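Local coordinates for protein glycoside Hydrolase (Bacteroides uniformis, PDB 5TA0) that probably cleaves agarose-type galactans, binding the agar oligosaccharide neoagarooctaose in the cleft of its barrel domain, at residues A[523-528]-A[640-645]; A[558-563]-A[608-613]. All blocks are in the same frame, centred on the assembly; numbering follows the deposited sequence.

Contact 1 (A[523-528]-A[640-645]). With EDO (1,2-ethanediol), chain Q; EDO (1,2-ethanediol), chain R; SO4 (sulfate ion), chain D.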
ATOM      1  N   GLU A 523      16.833  17.528 -17.775  1.00 14.07           N
ATOM      2  CA  GLU A 523      17.230  17.950 -16.433  1.00 14.02           C
ATOM      3  C   GLU A 523      16.802  16.839 -15.471  1.00 12.97           C
ATOM      4  O   GLU A 523      15.977  15.994 -15.811  1.00 12.34           O
ATOM      5  CB  GLU A 523      16.588  19.267 -16.029  1.00 15.15           C
ATOM      6  CG  GLU A 523      16.880  20.438 -16.963  1.00 16.58           C
ATOM      7  CD  GLU A 523      18.317  20.907 -16.935  1.00 19.02           C
ATOM      8  OE1 GLU A 523      19.142  20.441 -16.126  1.00 20.12           O
ATOM      9  OE2 GLU A 523      18.636  21.810 -17.753  1.00 23.06           O
ATOM     10  N   THR A 524      17.394  16.874 -14.290  1.00 12.05           N
ATOM     11  CA  THR A 524      17.068  15.942 -13.208  1.00 12.30           C
ATOM     12  C   THR A 524      16.811  16.676 -11.894  1.00 11.80           C
ATOM     13  O   THR A 524      17.590  17.554 -11.477  1.00 12.93           O
ATOM     14  CB  THR A 524      18.211  14.939 -13.005  1.00 12.68           C
ATOM     15  OG1 THR A 524      18.372  14.180 -14.198  1.00 12.87           O
ATOM     16  CG2 THR A 524      17.925  13.960 -11.866  1.00 13.75           C
ATOM     17  N   MET A 525      15.735  16.273 -11.216  1.00 11.54           N
ATOM     18  CA  MET A 525      15.480  16.626  -9.818  1.00 11.48           C
ATOM     19  C   MET A 525      15.648  15.331  -9.042  1.00 11.19           C
ATOM     20  O   MET A 525      14.918  14.351  -9.298  1.00 11.75           O
ATOM     21  CB  MET A 525      14.076  17.172  -9.616  1.00 12.19           C
ATOM     22  CG  MET A 525      13.775  17.515  -8.167  1.00 12.76           C
ATOM     23  SD  MET A 525      12.079  18.038  -7.894  1.00 13.65           S
ATOM     24  CE  MET A 525      11.195  16.485  -8.127  1.00 13.32           C
ATOM     25  N   GLU A 526      16.645  15.297  -8.160  1.00 10.52           N
ATOM     26  CA  GLU A 526      16.871  14.145  -7.309  1.00 11.14           C
ATOM     27  C   GLU A 526      16.336  14.403  -5.927  1.00 10.64           C
ATOM     28  O   GLU A 526      16.750  15.337  -5.231  1.00 10.36           O
ATOM     29  CB  GLU A 526      18.355  13.791  -7.215  1.00 13.27           C
ATOM     30  CG  GLU A 526      18.577  12.549  -6.394  1.00 16.36           C
ATOM     31  CD  GLU A 526      19.981  12.004  -6.481  1.00 20.75           C
ATOM     32  OE1 GLU A 526      20.791  12.525  -7.290  1.00 25.97           O
ATOM     33  OE2 GLU A 526      20.248  11.029  -5.731  1.00 24.88           O
ATOM     34  N   GLU A 527      15.416  13.546  -5.521  1.00  9.90           N
ATOM     35  CA  GLU A 527      14.845  13.583  -4.174  1.00  9.80           C
ATOM     36  C   GLU A 527      15.606  12.669  -3.268  1.00  9.75           C
ATOM     37  O   GLU A 527      15.863  11.511  -3.623  1.00  9.89           O
ATOM     38  CB  GLU A 527      13.383  13.168  -4.220  1.00  9.77           C
ATOM     39  CG  GLU A 527      12.721  13.087  -2.850  1.00  9.93           C
ATOM     40  CD  GLU A 527      11.302  12.576  -2.897  1.00 10.21           C
ATOM     41  OE1 GLU A 527      10.716  12.454  -3.996  1.00 10.39           O
ATOM     42  OE2 GLU A 527      10.776  12.255  -1.794  1.00 10.86           O
ATOM     43  N   VAL A 528      15.983  13.188  -2.092  1.00 10.01           N
ATOM     44  CA  VAL A 528      16.587  12.373  -1.040  1.00 10.29           C
ATOM     45  C   VAL A 528      15.839  12.655   0.253  1.00  9.74           C
ATOM     46  O   VAL A 528      15.552  13.819   0.578  1.00  9.21           O
ATOM     47  CB  VAL A 528      18.114  12.632  -0.888  1.00 11.23           C
ATOM     48  CG1 VAL A 528      18.725  11.682   0.100  1.00 11.83           C
ATOM     49  CG2 VAL A 528      18.837  12.431  -2.221  1.00 12.89           C
ATOM     50  N   PHE A 640      15.147  18.183  -2.497  1.00 10.85           N
ATOM     51  CA  PHE A 640      14.977  18.041  -3.936  1.00 10.88           C
ATOM     52  C   PHE A 640      16.078  18.847  -4.604  1.00 10.93           C
ATOM     53  O   PHE A 640      16.015  20.070  -4.602  1.00 11.80           O
ATOM     54  CB  PHE A 640      13.612  18.573  -4.358  1.00 10.66           C
ATOM     55  CG  PHE A 640      12.461  17.866  -3.686  1.00 10.56           C
ATOM     56  CD1 PHE A 640      11.917  16.713  -4.250  1.00 10.85           C
ATOM     57  CD2 PHE A 640      11.934  18.337  -2.508  1.00 11.06           C
ATOM     58  CE1 PHE A 640      10.864  16.048  -3.641  1.00 11.26           C
ATOM     59  CE2 PHE A 640      10.868  17.669  -1.892  1.00 11.05           C
ATOM     60  CZ  PHE A 640      10.349  16.521  -2.464  1.00 11.01           C
ATOM     61  N   ASN A 641      17.111  18.160  -5.095  1.00 11.06           N
ATOM     62  CA  ASN A 641      18.270  18.817  -5.705  1.00 11.37           C
ATOM     63  C   ASN A 641      18.165  18.847  -7.222  1.00 11.88           C
ATOM     64  O   ASN A 641      17.852  17.838  -7.845  1.00 11.17           O
ATOM     65  CB  ASN A 641      19.546  18.097  -5.270  1.00 11.43           C
ATOM     66  CG  ASN A 641      19.900  18.379  -3.824  1.00 12.04           C
ATOM     67  OD1 ASN A 641      19.312  19.258  -3.198  1.00 12.75           O
ATOM     68  ND2 ASN A 641      20.880  17.662  -3.302  1.00 12.87           N
ATOM     69  N   PHE A 642      18.469  20.001  -7.809  0.50 11.83           N
ATOM     70  CA  PHE A 642      18.309  20.211  -9.234  0.50 12.26           C
ATOM     71  C   PHE A 642      19.643  20.090  -9.982  0.50 13.21           C
ATOM     72  O   PHE A 642      20.724  20.357  -9.414  0.50 13.54           O
ATOM     73  CB  PHE A 642      17.683  21.587  -9.490  0.50 11.74           C
ATOM     74  CG  PHE A 642      16.416  21.854  -8.715  0.50 11.17           C
ATOM     75  CD1 PHE A 642      15.577  20.820  -8.315  0.50 11.25           C
ATOM     76  CD2 PHE A 642      16.054  23.150  -8.408  0.50 10.86           C
ATOM     77  CE1 PHE A 642      14.410  21.085  -7.628  0.50 11.18           C
ATOM     78  CE2 PHE A 642      14.889  23.418  -7.712  0.50 10.85           C
ATOM     79  CZ  PHE A 642      14.061  22.383  -7.325  0.50 11.23           C
ATOM     80  N   SER A 643      19.572  19.654 -11.238  1.00 14.27           N
ATOM     81  CA  SER A 643      20.772  19.581 -12.104  1.00 15.83           C
ATOM     82  C   SER A 643      21.240  20.949 -12.587  1.00 18.87           C
ATOM     83  O   SER A 643      22.429  21.107 -12.911  1.00 20.46           O
ATOM     84  CB  SER A 643      20.525  18.661 -13.296  1.00 14.90           C
ATOM     85  OG  SER A 643      19.309  18.996 -13.963  1.00 15.21           O
ATOM     86  N   ASN A 644      20.316  21.903 -12.673  0.50 19.41           N
ATOM     87  CA  ASN A 644      20.620  23.282 -13.043  0.50 20.62           C
ATOM     88  C   ASN A 644      19.586  24.196 -12.378  0.50 21.61           C
ATOM     89  O   ASN A 644      18.741  23.726 -11.598  0.50 21.24           O
ATOM     90  CB  ASN A 644      20.590  23.430 -14.573  0.50 20.43           C
ATOM     91  CG  ASN A 644      21.840  22.891 -15.243  0.50 20.48           C
ATOM     92  OD1 ASN A 644      22.943  23.401 -15.034  0.50 20.78           O
ATOM     93  ND2 ASN A 644      21.673  21.848 -16.046  0.50 20.22           N
ATOM     94  N   ASN A 645      19.658  25.495 -12.659  1.00 22.43           N
ATOM     95  CA  ASN A 645      18.689  26.467 -12.167  1.00 24.12           C
ATOM     96  C   ASN A 645      17.354  26.335 -12.906  1.00 25.77           C
ATOM     97  O   ASN A 645      16.992  27.210 -13.712  1.00 27.18           O
ATOM     98  CB  ASN A 645      19.274  27.877 -12.363  1.00 25.66           C
ATOM     99  CG  ASN A 645      18.466  28.967 -11.684  1.00 26.35           C
ATOM    100  OD1 ASN A 645      17.445  28.722 -11.034  1.00 25.89           O
ATOM    101  ND2 ASN A 645      18.930  30.205 -11.844  1.00 28.23           N
TER
HETATM  102  C1  EDO Q 714      21.323  16.849  -8.475  1.00 37.76           C
HETATM  103  O1  EDO Q 714      22.002  18.013  -8.953  1.00 40.48           O
HETATM  104  C2  EDO Q 714      20.482  16.299  -9.611  1.00 36.66           C
HETATM  105  O2  EDO Q 714      21.385  15.935 -10.657  1.00 37.33           O
HETATM  106  C1  EDO R 715      18.420  14.228 -17.802  1.00 40.20           C
HETATM  107  O1  EDO R 715      17.368  13.577 -17.083  1.00 38.49           O
HETATM  108  C2  EDO R 715      19.652  13.330 -17.831  1.00 41.07           C
HETATM  109  O2  EDO R 715      20.801  14.080 -17.427  1.00 43.87           O
HETATM  110  S   SO4 D 701      20.945  11.594 -13.940  1.00 24.10           S
HETATM  111  O1  SO4 D 701      21.978  11.392 -14.962  1.00 29.76           O
HETATM  112  O2  SO4 D 701      21.096  12.921 -13.328  1.00 31.08           O
HETATM  113  O3  SO4 D 701      19.644  11.601 -14.611  1.00 30.23           O
HETATM  114  O4  SO4 D 701      21.103  10.514 -12.987  1.00 31.06           O

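Contact 2 (A[558-563]-A[608-613])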
ATOM      1  N   GLY A 558      18.008  23.876  -5.207  1.00 12.17           N
ATOM      2  CA  GLY A 558      17.202  22.836  -4.589  1.00 12.09           C
ATOM      3  C   GLY A 558      16.009  23.400  -3.854  1.00 11.86           C
ATOM      4  O   GLY A 558      15.859  24.628  -3.692  1.00 12.04           O
ATOM      5  N   GLU A 559      15.144  22.487  -3.414  1.00 11.84           N
ATOM      6  CA  GLU A 559      14.003  22.810  -2.554  1.00 11.72           C
ATOM      7  C   GLU A 559      13.917  21.770  -1.450  1.00 11.37           C
ATOM      8  O   GLU A 559      14.610  20.746  -1.497  1.00 10.91           O
ATOM      9  CB  GLU A 559      12.714  22.865  -3.377  1.00 12.76           C
ATOM     10  CG  GLU A 559      12.699  24.083  -4.300  1.00 14.28           C
ATOM     11  CD  GLU A 559      11.569  24.124  -5.296  1.00 17.01           C
ATOM     12  OE1 GLU A 559      10.798  23.149  -5.423  1.00 18.75           O
ATOM     13  OE2 GLU A 559      11.499  25.158  -6.010  1.00 19.50           O
ATOM     14  N   ALA A 560      13.101  22.040  -0.449  1.00 11.00           N
ATOM     15  CA  ALA A 560      13.034  21.163   0.701  1.00 10.72           C
ATOM     16  C   ALA A 560      11.714  21.246   1.435  1.00 10.72           C
ATOM     17  O   ALA A 560      11.049  22.278   1.449  1.00 11.29           O
ATOM     18  CB  ALA A 560      14.159  21.471   1.661  1.00 11.00           C
ATOM     19  N   VAL A 561      11.381  20.123   2.081  1.00 10.01           N
ATOM     20  CA  VAL A 561      10.180  19.976   2.893  1.00 10.33           C
ATOM     21  C   VAL A 561      10.504  19.278   4.195  1.00 10.24           C
ATOM     22  O   VAL A 561      11.020  18.139   4.182  1.00 10.51           O
ATOM     23  CB  VAL A 561       9.092  19.181   2.146  1.00 10.48           C
ATOM     24  CG1 VAL A 561       7.847  18.987   3.052  1.00 10.97           C
ATOM     25  CG2 VAL A 561       8.723  19.851   0.837  1.00 11.24           C
ATOM     26  N   ILE A 562      10.167  19.910   5.321  1.00  9.91           N
ATOM     27  CA  ILE A 562      10.297  19.276   6.623  1.00 10.19           C
ATOM     28  C   ILE A 562       8.975  18.599   6.929  1.00 10.05           C
ATOM     29  O   ILE A 562       7.896  19.150   6.669  1.00  9.80           O
ATOM     30  CB  ILE A 562      10.738  20.297   7.707  1.00 11.26           C
ATOM     31  CG1 ILE A 562      12.220  20.607   7.501  1.00 12.24           C
ATOM     32  CG2 ILE A 562      10.455  19.770   9.111  1.00 11.90           C
ATOM     33  CD1 ILE A 562      12.710  21.797   8.292  1.00 12.96           C
ATOM     34  N   ARG A 563       9.069  17.395   7.488  1.00  9.35           N
ATOM     35  CA  ARG A 563       7.912  16.514   7.701  1.00  9.19           C
ATOM     36  C   ARG A 563       7.719  16.285   9.204  1.00  9.19           C
ATOM     37  O   ARG A 563       8.456  15.512   9.811  1.00  9.00           O
ATOM     38  CB  ARG A 563       8.141  15.186   6.969  1.00  9.37           C
ATOM     39  CG  ARG A 563       8.401  15.316   5.466  1.00  9.59           C
ATOM     40  CD  ARG A 563       8.876  13.998   4.873  1.00  9.62           C
ATOM     41  NE  ARG A 563       7.849  12.977   5.070  1.00  9.51           N
ATOM     42  CZ  ARG A 563       6.745  12.836   4.334  1.00 10.13           C
ATOM     43  NH1 ARG A 563       6.565  13.531   3.209  1.00 10.59           N
ATOM     44  NH2 ARG A 563       5.812  11.962   4.687  1.00 10.60           N
ATOM     45  N   VAL A 608       6.086  20.983   5.732  1.00 10.87           N
ATOM     46  CA  VAL A 608       6.495  22.372   5.917  1.00 11.14           C
ATOM     47  C   VAL A 608       7.562  22.723   4.872  1.00 11.39           C
ATOM     48  O   VAL A 608       8.716  22.301   5.002  1.00 11.64           O
ATOM     49  CB  VAL A 608       7.059  22.597   7.330  1.00 11.44           C
ATOM     50  CG1 VAL A 608       7.406  24.075   7.527  1.00 12.17           C
ATOM     51  CG2 VAL A 608       6.071  22.130   8.406  1.00 12.08           C
ATOM     52  N   PRO A 609       7.196  23.492   3.833  1.00 12.40           N
ATOM     53  CA  PRO A 609       8.239  23.967   2.919  1.00 12.71           C
ATOM     54  C   PRO A 609       9.258  24.805   3.675  1.00 12.39           C
ATOM     55  O   PRO A 609       8.902  25.553   4.594  1.00 13.00           O
ATOM     56  CB  PRO A 609       7.457  24.816   1.926  1.00 13.21           C
ATOM     57  CG  PRO A 609       6.086  24.227   1.933  1.00 13.41           C
ATOM     58  CD  PRO A 609       5.857  23.920   3.391  1.00 13.03           C
ATOM     59  N   VAL A 610      10.532  24.671   3.327  1.00 12.37           N
ATOM     60  CA  VAL A 610      11.592  25.409   4.014  1.00 13.23           C
ATOM     61  C   VAL A 610      12.563  25.971   2.982  1.00 13.81           C
ATOM     62  O   VAL A 610      12.962  25.301   2.040  1.00 13.14           O
ATOM     63  CB  VAL A 610      12.332  24.565   5.081  1.00 14.17           C
ATOM     64  CG1 VAL A 610      12.946  23.315   4.502  1.00 14.16           C
ATOM     65  CG2 VAL A 610      13.378  25.405   5.806  1.00 14.80           C
ATOM     66  N   ASP A 611      12.913  27.233   3.159  1.00 14.17           N
ATOM     67  CA  ASP A 611      13.871  27.916   2.303  1.00 14.50           C
ATOM     68  C   ASP A 611      15.175  27.095   2.266  1.00 13.42           C
ATOM     69  O   ASP A 611      15.807  26.862   3.298  1.00 12.81           O
ATOM     70  CB  ASP A 611      14.075  29.320   2.912  1.00 16.39           C
ATOM     71  CG  ASP A 611      15.085  30.175   2.189  1.00 20.39           C
ATOM     72  OD1 ASP A 611      15.234  31.339   2.651  1.00 25.64           O
ATOM     73  OD2 ASP A 611      15.729  29.749   1.224  1.00 20.48           O
ATOM     74  N   TYR A 612      15.561  26.702   1.057  1.00 13.30           N
ATOM     75  CA  TYR A 612      16.770  25.888   0.843  1.00 13.29           C
ATOM     76  C   TYR A 612      18.041  26.526   1.413  1.00 13.51           C
ATOM     77  O   TYR A 612      18.908  25.831   1.932  1.00 13.15           O
ATOM     78  CB  TYR A 612      16.933  25.611  -0.647  1.00 13.35           C
ATOM     79  CG  TYR A 612      17.863  24.471  -1.031  1.00 13.36           C
ATOM     80  CD1 TYR A 612      17.529  23.137  -0.764  1.00 13.77           C
ATOM     81  CD2 TYR A 612      19.052  24.727  -1.693  1.00 14.47           C
ATOM     82  CE1 TYR A 612      18.353  22.107  -1.158  1.00 13.67           C
ATOM     83  CE2 TYR A 612      19.884  23.706  -2.088  1.00 14.31           C
ATOM     84  CZ  TYR A 612      19.532  22.404  -1.810  1.00 14.24           C
ATOM     85  OH  TYR A 612      20.373  21.405  -2.215  1.00 14.55           O
ATOM     86  N   SER A 613      18.120  27.864   1.366  1.00 13.79           N
ATOM     87  CA  SER A 613      19.284  28.590   1.885  1.00 15.12           C
ATOM     88  C   SER A 613      19.493  28.481   3.384  1.00 15.47           C
ATOM     89  O   SER A 613      20.606  28.689   3.846  1.00 15.98           O
ATOM     90  CB  SER A 613      19.232  30.066   1.470  1.00 15.93           C
ATOM     91  OG  SER A 613      18.156  30.755   2.099  1.00 17.51           O
TER
HETATM   92  O   HOH W   1      12.288  24.851  -0.483  1.00 16.07           O

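Contact 1 (A[523-528]-A[640-645])
Glu523 and Ser643 meet through two torsions: the glutamate chain is turned about its CB-CG bond (chi2 -69°), swinging its carboxylate over to the turn that follows the other strand, while the serine holds OG between its own backbone N and carbonyl carbon (chi1 50°), facing that carboxylate. Ser643 OG donates to Glu523 OE1 at 2.6 Å, on the anti lone pair, and accepts from Thr524 N at 2.9 Å. In one of its two modelled conformers, Asn644 ND2 takes the syn lone pair of the same Glu523 OE1, 2.9 Å away. With an alanine in place of Glu523, the Ser643 hydroxyl would probably lose its acceptor, as would the Asn644 amide in that conformer. Glu526 and Asn641 form an antiparallel hydrogen-bonded pair. Met525 lies alongside two rings: its CG is 3.7 Å from Phe642 CE1, at the ring edge in one conformer, and its SD makes an oblique Met-aromatic contact with Phe640. These three make an apolar patch on one face, with the Glu527 carboxylate, bound by His35 and Gln638, at its margin. On the other, the Thr524 hydroxyl lies within hydrogen-bonding distance of a sulfate, probably from the crystallisation liquor and also held by Lys34 and Lys36. Such antiparallel pairing joins neighbouring strands in a beta-sandwich.

Contact 2 (A[558-563]-A[608-613])
Backbone hydrogen bonds join Ile562 and Val608 most regularly. Ile562 N donates to Val608 O at 2.8 Å and Val608 N returns the bond to Ile562 O at 2.7 Å, making an antiparallel hydrogen-bonded pair. Val561 and Pro609 follow as a non-hydrogen-bonded pair, a place where no N-H is needed from Pro609 for pairing with this strand. A further bond, from Val610 N to Ala560 O (3.1 Å), reaches its acceptor from above the carbonyl plane. Past it the two chains draw apart, and a water fills in, accepting from Ala560 N and donating to Val610 O at 2.6 Å; both backbone groups are thereby satisfied although they do not meet directly.

Apolar packing gathers around Val610. Its CG1, set between the backbone N and the carbonyl carbon (chi1 58°), points at Ala560 CB, 3.6 Å away, and also meets Ile562 CD1 at 4.1 Å, the two side chains crossing obliquely. On this buried side Ile562 and Val608 extend the layer toward Val580 and Leu578 of strand 577-580.

The aromatic contact is a CH-pi contact. Tyr612 lays one ring face over Gly558, whose CA sits 3.5 Å from the ring centroid and only 7° off the normal. With no CB on Gly558, its CA can lie directly on the ring face. Outside the pair, the Tyr612 hydroxyl is hydrogen-bonded to Asn641 and to Thr555 N, which fixes the far end of the ring, while Lys554 makes a cation-pi contact with it.

Turn bonds complete the account: Asp611 OD2 accepts from both Ser613 N and Ser613 OG on the same face of its carboxylate. This Asx turn leads the chain from an antiparallel edge strand of the beta-sandwich into a short 3-10 segment.

Overall arrangement
Contacts 1 and 2 lie about 13 Å apart, centre to centre, in one mixed five-stranded sheet running 34-37, 523-538, 631-642, 558-568, 602-609. Contact 1 pairs the second and third strands, contact 2 the fourth and fifth, and the intervening seam joins them: Phe640 N lies 2.8 Å from Glu559 O, a probable hydrogen bond, while in one conformer Phe642 packs on Glu559 and Gly558. Along the chain contact 2 is nested within the loop that contact 1 closes, so the C-terminal strand returns to enter the middle of the sheet. Both belong to the C-terminal beta-sandwich region, apart from the parallel barrel sheet and its glycan pocket.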